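Glp_546_48378_50642 (Giardia intestinalis, PDB 2QVW) cleaves double-stranded RNA into small interfering RNAs of 21 to 23 base pairs as the Dicer nuclease of the RNA interference pathway. Local coordinates at residues G17-L22 and D257-Q262; Q75-T80 and Q262-L267; K140-E145 and E247-L252; H157-A162 and L252-D257; S169-L174 and A217-D222. All blocks are in the same frame, centred on the assembly; numbering follows the deposited sequence.

The five contacts illustrate how distant parts of the chain meet on one side of the Dicer molecule. Contacts 4 and 5 follow one antiparallel sheet in the PAZ region, and contact 3 lays a loop on its edge strand 250-251. Contacts 3 and 4 share Leu252, their centres about 11 Å apart, and contacts 4 and 5 lie about 10 Å apart, joined by backbone pairing of strands 160-163 and 169-178. Contacts 1 and 2, about 12 Å between centres, share Gln262 and tie helix 260-264 to the N-terminal domain. Val261 of that helix packs on Met160, Leu170 and Leu220, linking the two groups. All five lie away from the manganese sites, including those of the RNase III domains.

Contact 1: residues G17-L22 and D257-Q262; sequences GPSHWL and DLIRVQ
Ser19 and Arg260 mark the nearest approach of the two backbones, their CA atoms 6.2 Å apart, where strand 18-25 passes the beginning of helix 260-264. Arg260 has the largest share of the contact. Its side chain bends at chi2 (-58°), and the guanidinium stands nearly upright on the indole of Trp21, the two planes 78° apart. NH1 lies over the centre of the ring face, and Arg260 CZ sits 4.8 Å from the centroid of the six-membered ring of Trp21, a cation-pi arrangement. The same NH1 donates to the carbonyl of His20, with 2.9 Å between Arg260 NH1 and His20 O, so one nitrogen serves both the π face and the strand backbone. Ser19 OG lies over a face of the guanidinium and accepts a weak hydrogen bond from Trp21 NE1. Beside this polar group, Ile259 CG2 rests 3.9 Å from Ser19 CB. Strand 18-25 is itself flanked by strands 6-13 and 112-117; Pro116 of the latter also touches Arg260, and Trp21 reaches on to Leu264 of the helix.

Contact 2: residues Q75-T80 and Q262-L267; sequences QLLGPT and QALQFL
Leu264 meets Leu76 and Leu77 with one methyl apiece, and this trio is the tightly packed part of the contact. Leu264 CD2 lies 3.8 Å from Leu76 CB, the two side chains crossing at about a right angle. Leu264 CD1 lies 4.0 Å from Leu77 CG, a side chain that it meets at a slant. Leu77 CD2 also lies 3.4 Å from the carbonyl O of Leu264. All three leucines are buried, and Phe256 and Trp85 add further apolar surface, the first against Leu76 and the second against Leu77.

Around Gln265, which is partly exposed, the packing is looser. In Gln265 a bend at chi2 (-55°) sets CD aside from an extended course, and the side chains of Gln265 and Leu77 slide past each other in opposite directions. OE1 of Gln265 comes to 3.5 Å from CD2 of Leu77, while Gln265 NE2 stays 4.1 Å from the carbonyl O of Leu76, and no hydrogen bond spans the two segments. Beyond Leu77 the chain moves off to the exposed Pro79 and Thr80.

The arrangement is that of a helix terminus packed on a turn. Helix 60-77 gives way to Gly78, the first residue to leave helical geometry, with a positive phi (96°), while Leu264 to Leu267 form a type I beta turn leading from helix 260-264 into helix 267-284.

Contact 3: residues K140-E145 and E247-L252; sequences KRLSDE and ELCLLL
At an outermost strand of the antiparallel sheet in the PAZ region, Arg141 and Leu142 lie against the chain that leads into strand 250-251. The backbone N of Leu142 donates to the carbonyl O of Cys249 at 2.8 Å, with an angle of 161° at the hydrogen. A second, weaker approach to that oxygen comes from CA of Arg141, 3.3 Å from Cys249 O, as a CA-H...O contact. Leu142 CD2 touches CB of Leu251 at 3.6 Å, the two side chains crossing at about a right angle. Within the sheet, strand 250-251 pairs with strand 160-163 through a backbone bond between Leu250 and Ala162, whereas segment 140-145 meets it as irregular loop. The guanidinium of Arg141 finds its strongest partner in Glu165, a salt bridge through NH2; a bond from its NE to Glu247 O is doubtful. Ser143 places OG 3.4 Å from CB of Glu247, whose carboxylate turns elsewhere, to the backbone N of Arg208 and, weakly, to that of Ala209.

Contact 4: residues H157-A162 and L252-D257; sequences HGRMVA and LPDEFD
Leu252, Arg159 and Met160 supply most of the buried surface. Leu252 joins the strand through its backbone: Leu252 N donates to the carbonyl O of Met160 at 3.1 Å, nearly straight at 160°. Leu252 CD1 is 4.0 Å from Met160 CB, and Leu252 CG is 4.1 Å from CA of Val161.

Arg159 contributes charge. A bend at chi3 (69°) turns NE aside, and NH1 forms a salt bridge with OD1 of Asp254. The nitrogen approaches from above the carboxylate plane, the two flat groups being 61° apart. Asp254 is exposed, so this pair lies on the solvent side.

Met160 works on the buried side. Met160 CB is 3.4 Å from the carbonyl O of Phe256, the central residue of an inverse gamma turn. Met160 CG, in turn, lies 4.0 Å from the carbonyl C of Asp257. Beyond CG the side chain leads away and touches Leu258.

Strand 160-163 runs between strands 169-178 and 250-251 in the sheet. Met136 of helix 127-137 packs on Leu252 and Phe256, and the Phe256 ring also touches Ile72 and Leu76 of helix 60-77.

Contact 5: residues S169-L174 and A217-D222; sequences SLYVVL and AVRLDD
Tyr171 faces Arg219, and Val172 faces Val218, in an antiparallel strand pair of the five-stranded sheet in the PAZ region; the axes of segments 169-174 and 217-219 come within 4.4 Å and run at 151°. Val172 and Val218 form the hydrogen-bonded pair, with Val172 N 3.1 Å from Val218 O. The return bond, from Val218 N to Val172 O, is less certain because the place of that oxygen is less sure. Past the end of the second strand one more backbone bond follows, Leu220 N donating to Leu170 O at 3.1 Å. In this bond and that of Val172 N the donor sits above the plane of the carbonyl.

Tyr171, Ala217 and Arg219 share one face of the sheet. The Arg219 chain bends at chi2 (125°), and Arg219 CD lies 3.4 Å from CE2 of Tyr171, aslant to the ring. CB of Tyr171 is 4.0 Å from CB of Ala217. On the other face Val172 CG1 lies 3.7 Å from Val218 CB, the side chains side by side and pointing the same way. At the strand end, Leu170 and Leu220 also lie side by side, pointing the same way, with Leu170 CD1 3.7 Å from Leu220 CD2.

Strand 169-178 is flanked by 160-163 as well as 213-219, and 242-244 lies beyond the latter; Val261 of helix 260-264 packs against both Leu170 and Leu220.

Contact 1: residues G17-L22 and D257-Q262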
# COMPACT_ATOMS: atom_id res chain seq x y z
N GLY A 17 29.79 2.98 4.87
CA GLY A 17 29.10 4.23 4.65
C GLY A 17 28.15 4.25 3.48
O GLY A 17 27.89 3.22 2.85
N PRO A 18 27.60 5.44 3.17
CA PRO A 18 26.65 5.70 2.08
C PRO A 18 27.28 6.07 0.72
O PRO A 18 28.24 6.85 0.66
CB PRO A 18 25.82 6.85 2.65
CG PRO A 18 26.88 7.66 3.36
CD PRO A 18 27.66 6.59 4.09
N SER A 19 26.71 5.52 -0.35
CA SER A 19 27.17 5.77 -1.71
C SER A 19 25.95 6.23 -2.50
O SER A 19 25.01 5.47 -2.69
CB SER A 19 27.73 4.50 -2.31
OG SER A 19 28.19 4.73 -3.62
N HIS A 20 25.99 7.47 -2.99
CA HIS A 20 24.86 8.05 -3.72
C HIS A 20 24.98 7.99 -5.24
O HIS A 20 26.07 8.12 -5.80
CB HIS A 20 24.67 9.50 -3.27
CG HIS A 20 24.67 9.65 -1.78
ND1 HIS A 20 23.61 9.27 -0.99
CD2 HIS A 20 25.63 10.09 -0.93
CE1 HIS A 20 23.91 9.46 0.28
NE2 HIS A 20 25.13 9.96 0.35
N TRP A 21 23.84 7.79 -5.90
CA TRP A 21 23.79 7.71 -7.36
C TRP A 21 22.51 8.31 -7.90
O TRP A 21 21.50 8.34 -7.21
CB TRP A 21 23.84 6.26 -7.83
CG TRP A 21 24.95 5.47 -7.26
CD1 TRP A 21 25.03 4.97 -5.99
CD2 TRP A 21 26.16 5.07 -7.93
NE1 TRP A 21 26.22 4.27 -5.83
CE2 TRP A 21 26.92 4.32 -7.00
CE3 TRP A 21 26.66 5.27 -9.22
CZ2 TRP A 21 28.17 3.77 -7.33
CZ3 TRP A 21 27.90 4.73 -9.55
CH2 TRP A 21 28.64 3.98 -8.60
N LEU A 22 22.56 8.78 -9.14
CA LEU A 22 21.38 9.36 -9.78
C LEU A 22 20.87 8.36 -10.80
O LEU A 22 21.48 8.17 -11.85
CB LEU A 22 21.71 10.68 -10.47
CG LEU A 22 20.65 11.22 -11.45
CD1 LEU A 22 19.35 11.48 -10.72
CD2 LEU A 22 21.14 12.48 -12.11
N ASP A 257 36.88 5.07 -5.16
CA ASP A 257 37.36 4.66 -3.86
C ASP A 257 36.42 3.55 -3.39
O ASP A 257 35.25 3.53 -3.79
CB ASP A 257 37.35 5.85 -2.89
CG ASP A 257 35.96 6.22 -2.43
OD1 ASP A 257 35.09 6.50 -3.29
OD2 ASP A 257 35.73 6.25 -1.21
N LEU A 258 36.92 2.64 -2.57
CA LEU A 258 36.14 1.51 -2.06
C LEU A 258 34.64 1.79 -2.00
O LEU A 258 33.87 1.21 -2.76
CB LEU A 258 36.66 1.07 -0.68
CG LEU A 258 36.28 -0.34 -0.21
CD1 LEU A 258 36.78 -1.39 -1.20
CD2 LEU A 258 36.88 -0.58 1.16
N ILE A 259 34.23 2.67 -1.10
CA ILE A 259 32.82 3.01 -1.00
C ILE A 259 32.26 2.97 -2.41
O ILE A 259 31.43 2.12 -2.74
CB ILE A 259 32.65 4.42 -0.38
CG1 ILE A 259 32.78 4.33 1.15
CG2 ILE A 259 31.30 5.01 -0.78
CD1 ILE A 259 33.97 3.50 1.64
N ARG A 260 32.75 3.88 -3.26
CA ARG A 260 32.32 3.92 -4.65
C ARG A 260 32.32 2.52 -5.24
O ARG A 260 31.26 1.95 -5.46
CB ARG A 260 33.25 4.81 -5.48
CG ARG A 260 32.83 6.26 -5.48
CD ARG A 260 31.41 6.39 -6.00
NE ARG A 260 30.81 7.64 -5.55
CZ ARG A 260 29.54 7.98 -5.75
NH1 ARG A 260 28.71 7.17 -6.39
NH2 ARG A 260 29.10 9.13 -5.30
N VAL A 261 33.50 1.97 -5.47
CA VAL A 261 33.61 0.65 -6.06
C VAL A 261 32.56 -0.30 -5.51
O VAL A 261 31.45 -0.35 -6.03
CB VAL A 261 35.01 0.07 -5.83
CG1 VAL A 261 35.18 -1.18 -6.66
CG2 VAL A 261 36.06 1.08 -6.22
N GLN A 262 32.88 -1.04 -4.45
CA GLN A 262 31.93 -1.99 -3.86
C GLN A 262 30.46 -1.58 -3.92
O GLN A 262 29.59 -2.40 -4.21
CB GLN A 262 32.31 -2.28 -2.41
CG GLN A 262 31.28 -3.13 -1.68
CD GLN A 262 31.69 -3.42 -0.25
OE1 GLN A 262 32.03 -2.51 0.50
NE2 GLN A 262 31.65 -4.69 0.12

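Contact 2: residues Q75-T80 and Q262-L267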
# COMPACT_ATOMS: atom_id res chain seq x y z
N GLN A 75 32.57 -2.46 -16.87
CA GLN A 75 33.90 -3.04 -16.90
C GLN A 75 34.42 -3.27 -15.50
O GLN A 75 35.09 -4.26 -15.24
CB GLN A 75 34.85 -2.13 -17.67
CG GLN A 75 36.15 -2.79 -17.98
CD GLN A 75 36.83 -2.16 -19.16
OE1 GLN A 75 37.14 -0.96 -19.15
NE2 GLN A 75 37.08 -2.95 -20.19
N LEU A 76 34.11 -2.36 -14.59
CA LEU A 76 34.54 -2.52 -13.21
C LEU A 76 33.77 -3.67 -12.56
O LEU A 76 34.21 -4.24 -11.56
CB LEU A 76 34.28 -1.23 -12.43
CG LEU A 76 35.01 0.02 -12.93
CD1 LEU A 76 34.64 1.19 -12.06
CD2 LEU A 76 36.51 -0.19 -12.91
N LEU A 77 32.62 -4.02 -13.13
CA LEU A 77 31.80 -5.10 -12.61
C LEU A 77 32.30 -6.46 -13.09
O LEU A 77 32.01 -7.49 -12.48
CB LEU A 77 30.33 -4.91 -13.02
CG LEU A 77 29.48 -3.94 -12.18
CD1 LEU A 77 28.20 -3.64 -12.92
CD2 LEU A 77 29.17 -4.54 -10.81
N GLY A 78 33.04 -6.46 -14.19
CA GLY A 78 33.58 -7.72 -14.67
C GLY A 78 32.80 -8.43 -15.75
O GLY A 78 31.74 -7.97 -16.17
N PRO A 79 33.32 -9.58 -16.23
CA PRO A 79 32.76 -10.45 -17.27
C PRO A 79 31.52 -11.25 -16.88
O PRO A 79 30.88 -11.86 -17.73
CB PRO A 79 33.93 -11.37 -17.63
CG PRO A 79 35.14 -10.58 -17.20
CD PRO A 79 34.69 -10.00 -15.90
N THR A 80 31.20 -11.29 -15.59
CA THR A 80 30.03 -12.03 -15.11
C THR A 80 28.77 -11.18 -15.27
O THR A 80 27.67 -11.59 -14.90
CB THR A 80 30.16 -12.41 -13.63
OG1 THR A 80 30.45 -11.23 -12.87
CG2 THR A 80 31.28 -13.42 -13.44
N GLN A 262 32.88 -1.04 -4.45
CA GLN A 262 31.93 -1.99 -3.86
C GLN A 262 30.46 -1.58 -3.92
O GLN A 262 29.59 -2.40 -4.21
CB GLN A 262 32.31 -2.28 -2.41
CG GLN A 262 31.28 -3.13 -1.68
CD GLN A 262 31.69 -3.42 -0.25
OE1 GLN A 262 32.03 -2.51 0.50
NE2 GLN A 262 31.65 -4.69 0.12
N ALA A 263 30.16 -0.32 -3.64
CA ALA A 263 28.78 0.12 -3.69
C ALA A 263 28.19 -0.22 -5.05
O ALA A 263 27.04 -0.61 -5.16
CB ALA A 263 28.70 1.61 -3.44
N LEU A 264 29.02 -0.07 -6.08
CA LEU A 264 28.66 -0.33 -7.46
C LEU A 264 28.40 -1.80 -7.72
O LEU A 264 27.86 -2.17 -8.75
CB LEU A 264 29.79 0.18 -8.37
CG LEU A 264 30.21 -0.61 -9.61
CD1 LEU A 264 29.44 -0.15 -10.81
CD2 LEU A 264 31.70 -0.42 -9.83
N GLN A 265 28.80 -2.64 -6.78
CA GLN A 265 28.56 -4.06 -6.95
C GLN A 265 27.09 -4.36 -6.64
O GLN A 265 26.60 -5.47 -6.82
CB GLN A 265 29.47 -4.85 -6.02
CG GLN A 265 30.95 -4.54 -6.18
CD GLN A 265 31.43 -4.73 -7.59
OE1 GLN A 265 31.20 -5.77 -8.21
NE2 GLN A 265 32.12 -3.73 -8.11
N PHE A 266 26.37 -3.35 -6.17
CA PHE A 266 24.97 -3.51 -5.83
C PHE A 266 24.07 -2.78 -6.81
O PHE A 266 22.99 -2.35 -6.45
CB PHE A 266 24.69 -2.98 -4.43
CG PHE A 266 25.35 -3.76 -3.34
CD1 PHE A 266 26.56 -3.33 -2.79
CD2 PHE A 266 24.77 -4.92 -2.85
CE1 PHE A 266 27.19 -4.05 -1.77
CE2 PHE A 266 25.38 -5.64 -1.83
CZ PHE A 266 26.60 -5.20 -1.29
N LEU A 267 24.53 -2.62 -8.05
CA LEU A 267 23.71 -1.96 -9.05
C LEU A 267 22.98 -2.99 -9.89
O LEU A 267 21.85 -2.77 -10.33
CB LEU A 267 24.55 -1.05 -9.94
CG LEU A 267 25.01 0.25 -9.28
CD1 LEU A 267 25.62 1.13 -10.34
CD2 LEU A 267 23.85 0.95 -8.61

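Contact 3: residues K140-E145 and E247-L252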
# COMPACT_ATOMS: atom_id res chain seq x y z
N LYS A 140 47.43 4.94 -15.60
CA LYS A 140 48.70 4.24 -15.73
C LYS A 140 48.64 2.86 -15.09
O LYS A 140 47.63 2.46 -14.53
CB LYS A 140 49.84 5.07 -15.11
CG LYS A 140 50.35 6.18 -16.01
CD LYS A 140 51.80 6.52 -15.74
CE LYS A 140 52.28 7.53 -16.75
NZ LYS A 140 52.00 7.03 -18.13
N ARG A 141 49.76 2.14 -15.19
CA ARG A 141 49.90 0.80 -14.61
C ARG A 141 50.81 0.98 -13.38
O ARG A 141 51.82 1.69 -13.47
CB ARG A 141 50.58 -0.12 -15.62
CG ARG A 141 49.94 -1.49 -15.77
CD ARG A 141 48.51 -1.38 -16.30
NE ARG A 141 48.03 -2.65 -16.86
CZ ARG A 141 47.15 -2.73 -17.85
NH1 ARG A 141 46.65 -1.62 -18.40
NH2 ARG A 141 46.77 -3.91 -18.32
N LEU A 142 50.48 0.36 -12.25
CA LEU A 142 51.31 0.55 -11.05
C LEU A 142 52.80 0.49 -11.34
O LEU A 142 53.60 1.08 -10.60
CB LEU A 142 50.97 -0.48 -9.97
CG LEU A 142 49.59 -0.43 -9.32
CD1 LEU A 142 49.59 -1.40 -8.15
CD2 LEU A 142 49.26 0.98 -8.83
N SER A 143 53.17 -0.20 -12.42
CA SER A 143 54.56 -0.36 -12.83
C SER A 143 55.06 0.84 -13.63
O SER A 143 56.09 0.75 -14.32
CB SER A 143 54.71 -1.62 -13.66
OG SER A 143 53.98 -1.50 -14.87
N ASP A 144 54.34 1.95 -13.55
CA ASP A 144 54.70 3.17 -14.26
C ASP A 144 55.10 4.24 -13.26
O ASP A 144 55.82 5.18 -13.59
CB ASP A 144 53.53 3.69 -15.10
CG ASP A 144 53.60 3.24 -16.54
OD1 ASP A 144 53.72 2.02 -16.79
OD2 ASP A 144 53.52 4.11 -17.43
N GLU A 145 54.64 4.06 -12.02
CA GLU A 145 54.93 5.01 -10.95
C GLU A 145 55.66 4.35 -9.77
O GLU A 145 56.72 3.74 -9.94
CB GLU A 145 53.62 5.64 -10.45
CG GLU A 145 52.75 6.25 -11.55
CD GLU A 145 51.57 7.05 -11.01
OE1 GLU A 145 51.78 8.14 -10.45
OE2 GLU A 145 50.42 6.58 -11.16
N GLU A 247 52.45 -4.29 -12.62
CA GLU A 247 52.15 -4.10 -14.04
C GLU A 247 50.76 -4.60 -14.40
O GLU A 247 50.12 -4.07 -15.31
CB GLU A 247 53.22 -4.79 -14.91
CG GLU A 247 53.38 -6.29 -14.70
CD GLU A 247 54.42 -6.91 -15.61
OE1 GLU A 247 54.21 -6.92 -16.85
OE2 GLU A 247 55.45 -7.38 -15.10
N LEU A 248 50.27 -5.62 -13.70
CA LEU A 248 48.94 -6.15 -13.98
C LEU A 248 47.91 -5.28 -13.28
O LEU A 248 46.70 -5.44 -13.46
CB LEU A 248 48.83 -7.59 -13.48
CG LEU A 248 49.70 -8.66 -14.14
CD1 LEU A 248 49.63 -9.93 -13.31
CD2 LEU A 248 49.22 -8.93 -15.57
N CYS A 249 48.42 -4.34 -12.49
CA CYS A 249 47.60 -3.42 -11.71
C CYS A 249 47.36 -2.09 -12.37
O CYS A 249 48.30 -1.40 -12.75
CB CYS A 249 48.26 -3.18 -10.35
SG CYS A 249 48.50 -4.65 -9.37
N LEU A 250 46.09 -1.73 -12.50
CA LEU A 250 45.70 -0.46 -13.09
C LEU A 250 45.07 0.36 -11.97
O LEU A 250 43.90 0.16 -11.63
CB LEU A 250 44.68 -0.70 -14.21
CG LEU A 250 44.30 0.50 -15.08
CD1 LEU A 250 43.30 0.04 -16.12
CD2 LEU A 250 43.69 1.60 -14.25
N LEU A 251 45.83 1.28 -11.39
CA LEU A 251 45.31 2.09 -10.30
C LEU A 251 44.13 2.96 -10.75
O LEU A 251 44.24 3.74 -11.70
CB LEU A 251 46.44 2.97 -9.73
CG LEU A 251 46.16 3.68 -8.40
CD1 LEU A 251 47.47 3.96 -7.70
CD2 LEU A 251 45.38 4.96 -8.64
N LEU A 252 43.01 2.82 -10.05
CA LEU A 252 41.81 3.60 -10.36
C LEU A 252 41.93 4.99 -9.75
O LEU A 252 42.48 5.15 -8.66
CB LEU A 252 40.56 2.91 -9.80
CG LEU A 252 40.24 1.47 -10.18
CD1 LEU A 252 38.88 1.09 -9.62
CD2 LEU A 252 40.25 1.31 -11.69

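Contact 4: residues H157-A162 and L252-D257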
# COMPACT_ATOMS: atom_id res chain seq x y z
N HIS A 157 47.99 3.10 -0.18
CA HIS A 157 47.22 2.42 0.86
C HIS A 157 45.76 2.84 0.81
O HIS A 157 45.44 4.02 0.98
CB HIS A 157 47.80 2.75 2.24
CG HIS A 157 47.14 2.03 3.37
ND1 HIS A 157 47.36 0.69 3.64
CD2 HIS A 157 46.28 2.47 4.32
CE1 HIS A 157 46.65 0.34 4.69
NE2 HIS A 157 45.98 1.39 5.12
N GLY A 158 44.87 1.88 0.57
CA GLY A 158 43.45 2.17 0.51
C GLY A 158 42.93 2.45 -0.89
O GLY A 158 41.72 2.38 -1.14
N ARG A 159 43.83 2.79 -1.80
CA ARG A 159 43.42 3.08 -3.17
C ARG A 159 43.04 1.79 -3.88
O ARG A 159 43.65 0.74 -3.66
CB ARG A 159 44.56 3.78 -3.92
CG ARG A 159 44.95 5.13 -3.33
CD ARG A 159 46.07 5.80 -4.13
NE ARG A 159 45.65 6.22 -5.46
CZ ARG A 159 44.74 7.16 -5.69
NH1 ARG A 159 44.15 7.76 -4.67
NH2 ARG A 159 44.41 7.48 -6.94
N MET A 160 42.01 1.88 -4.72
CA MET A 160 41.52 0.72 -5.47
C MET A 160 42.30 0.47 -6.77
O MET A 160 42.94 1.37 -7.31
CB MET A 160 40.04 0.90 -5.80
CG MET A 160 39.09 0.80 -4.61
SD MET A 160 39.16 -0.77 -3.68
CE MET A 160 39.60 -0.17 -2.05
N VAL A 161 42.22 -0.76 -7.26
CA VAL A 161 42.92 -1.13 -8.48
C VAL A 161 42.51 -2.55 -8.91
O VAL A 161 42.43 -3.44 -8.08
CB VAL A 161 44.45 -1.08 -8.27
CG1 VAL A 161 44.83 -1.85 -7.01
CG2 VAL A 161 45.17 -1.66 -9.47
N ALA A 162 42.24 -2.73 -10.20
CA ALA A 162 41.82 -4.02 -10.73
C ALA A 162 42.86 -4.58 -11.68
O ALA A 162 43.82 -3.89 -12.04
CB ALA A 162 40.50 -3.88 -11.46
N LEU A 252 43.01 2.82 -10.05
CA LEU A 252 41.81 3.60 -10.36
C LEU A 252 41.93 4.99 -9.75
O LEU A 252 42.48 5.15 -8.66
CB LEU A 252 40.56 2.91 -9.80
CG LEU A 252 40.24 1.47 -10.18
CD1 LEU A 252 38.88 1.09 -9.62
CD2 LEU A 252 40.25 1.31 -11.69
N PRO A 253 41.41 6.03 -10.43
CA PRO A 253 41.51 7.38 -9.85
C PRO A 253 40.80 7.54 -8.49
O PRO A 253 39.79 6.89 -8.23
CB PRO A 253 40.92 8.28 -10.95
CG PRO A 253 39.99 7.36 -11.69
CD PRO A 253 40.78 6.08 -11.76
N ASP A 254 41.36 8.39 -7.63
CA ASP A 254 40.81 8.65 -6.30
C ASP A 254 39.31 8.37 -6.21
O ASP A 254 38.86 7.54 -5.42
CB ASP A 254 41.11 10.10 -5.89
CG ASP A 254 42.59 10.32 -5.56
OD1 ASP A 254 43.01 9.99 -4.44
OD2 ASP A 254 43.33 10.83 -6.43
N GLU A 255 38.53 9.06 -7.04
CA GLU A 255 37.08 8.88 -7.06
C GLU A 255 36.68 7.43 -6.84
O GLU A 255 35.98 7.13 -5.89
CB GLU A 255 36.50 9.41 -8.37
CG GLU A 255 36.74 10.90 -8.61
CD GLU A 255 36.18 11.43 -9.93
OE1 GLU A 255 35.01 11.86 -9.96
OE2 GLU A 255 36.92 11.41 -10.93
N PHE A 256 37.11 6.53 -7.72
CA PHE A 256 36.75 5.13 -7.56
C PHE A 256 37.38 4.60 -6.30
O PHE A 256 38.31 3.79 -6.34
CB PHE A 256 37.21 4.28 -8.76
CG PHE A 256 36.50 4.60 -10.05
CD1 PHE A 256 37.06 5.47 -10.97
CD2 PHE A 256 35.27 4.02 -10.35
CE1 PHE A 256 36.41 5.77 -12.16
CE2 PHE A 256 34.61 4.31 -11.54
CZ PHE A 256 35.18 5.19 -12.45
N ASP A 257 36.88 5.07 -5.16
CA ASP A 257 37.36 4.66 -3.86
C ASP A 257 36.42 3.55 -3.39
O ASP A 257 35.25 3.53 -3.79
CB ASP A 257 37.35 5.85 -2.89
CG ASP A 257 35.96 6.22 -2.43
OD1 ASP A 257 35.09 6.50 -3.29
OD2 ASP A 257 35.73 6.25 -1.21

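Contact 5: residues S169-L174 and A217-D222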
# COMPACT_ATOMS: atom_id res chain seq x y z
N SER A 169 39.38 -8.34 -12.01
CA SER A 169 39.12 -8.51 -10.60
C SER A 169 39.59 -7.26 -9.89
O SER A 169 40.56 -6.62 -10.31
CB SER A 169 39.85 -9.73 -10.06
OG SER A 169 39.32 -10.92 -10.63
N LEU A 170 38.91 -6.91 -8.81
CA LEU A 170 39.23 -5.71 -8.06
C LEU A 170 39.94 -6.05 -6.76
O LEU A 170 39.69 -7.09 -6.14
CB LEU A 170 37.95 -4.94 -7.76
CG LEU A 170 36.98 -4.78 -8.94
CD1 LEU A 170 35.68 -4.16 -8.46
CD2 LEU A 170 37.61 -3.92 -10.02
N TYR A 171 40.84 -5.15 -6.35
CA TYR A 171 41.61 -5.32 -5.13
C TYR A 171 41.85 -3.96 -4.49
O TYR A 171 41.71 -2.93 -5.14
CB TYR A 171 42.98 -5.97 -5.41
CG TYR A 171 42.96 -7.33 -6.09
CD1 TYR A 171 42.69 -7.46 -7.46
CD2 TYR A 171 43.28 -8.48 -5.37
CE1 TYR A 171 42.75 -8.70 -8.10
CE2 TYR A 171 43.34 -9.73 -6.01
CZ TYR A 171 43.07 -9.82 -7.37
OH TYR A 171 43.15 -11.04 -8.00
N VAL A 172 42.22 -3.98 -3.22
CA VAL A 172 42.50 -2.75 -2.49
C VAL A 172 43.95 -2.75 -2.04
O VAL A 172 44.33 -3.54 -1.18
CB VAL A 172 41.59 -2.61 -1.25
CG1 VAL A 172 41.53 -3.92 -0.51
CG2 VAL A 172 42.13 -1.52 -0.34
N VAL A 173 44.76 -1.88 -2.64
CA VAL A 173 46.17 -1.79 -2.29
C VAL A 173 46.41 -1.54 -0.81
O VAL A 173 45.82 -0.63 -0.22
CB VAL A 173 46.87 -0.68 -3.10
CG1 VAL A 173 48.21 -0.34 -2.47
CG2 VAL A 173 47.08 -1.15 -4.53
N LEU A 174 47.27 -2.35 -0.21
CA LEU A 174 47.61 -2.21 1.20
C LEU A 174 49.02 -1.68 1.31
O LEU A 174 49.42 -1.15 2.35
CB LEU A 174 47.52 -3.56 1.92
CG LEU A 174 46.13 -4.20 2.00
CD1 LEU A 174 46.23 -5.51 2.73
CD2 LEU A 174 45.18 -3.25 2.72
N ALA A 217 47.65 -6.46 -1.58
CA ALA A 217 46.28 -5.96 -1.48
C ALA A 217 45.27 -7.07 -1.20
O ALA A 217 45.55 -8.26 -1.40
CB ALA A 217 45.91 -5.24 -2.77
N VAL A 218 44.07 -6.67 -0.77
CA VAL A 218 43.01 -7.63 -0.46
C VAL A 218 41.91 -7.66 -1.53
O VAL A 218 41.31 -6.64 -1.86
CB VAL A 218 42.35 -7.30 0.88
CG1 VAL A 218 41.42 -8.44 1.28
CG2 VAL A 218 43.41 -7.09 1.93
N ARG A 219 41.66 -8.84 -2.08
CA ARG A 219 40.65 -8.99 -3.11
C ARG A 219 39.31 -8.56 -2.53
O ARG A 219 38.88 -9.06 -1.49
CB ARG A 219 40.59 -10.45 -3.56
CG ARG A 219 39.67 -10.72 -4.72
CD ARG A 219 40.41 -11.41 -5.84
NE ARG A 219 39.52 -12.20 -6.68
CZ ARG A 219 38.80 -13.21 -6.23
NH1 ARG A 219 38.85 -13.55 -4.94
NH2 ARG A 219 38.02 -13.90 -7.06
N LEU A 220 38.65 -7.64 -3.22
CA LEU A 220 37.36 -7.11 -2.80
C LEU A 220 36.38 -8.14 -2.24
O LEU A 220 35.64 -7.83 -1.31
CB LEU A 220 36.70 -6.36 -3.96
CG LEU A 220 35.59 -5.39 -3.58
CD1 LEU A 220 36.13 -4.35 -2.63
CD2 LEU A 220 35.02 -4.73 -4.82
N ASP A 221 36.35 -9.35 -2.79
CA ASP A 221 35.44 -10.38 -2.30
C ASP A 221 35.74 -10.65 -0.84
O ASP A 221 34.92 -10.43 0.05
CB ASP A 221 35.62 -11.70 -3.05
CG ASP A 221 35.63 -11.52 -4.54
OD1 ASP A 221 34.73 -10.83 -5.04
OD2 ASP A 221 36.51 -12.08 -5.20
N ASP A 222 36.94 -11.15 -0.61
CA ASP A 222 37.41 -11.50 0.72
C ASP A 222 37.22 -10.35 1.70
O ASP A 222 36.82 -10.57 2.84
CB ASP A 222 38.88 -11.89 0.64
CG ASP A 222 39.18 -12.80 -0.56
OD1 ASP A 222 38.58 -13.89 -0.64
OD2 ASP A 222 40.00 -12.41 -1.41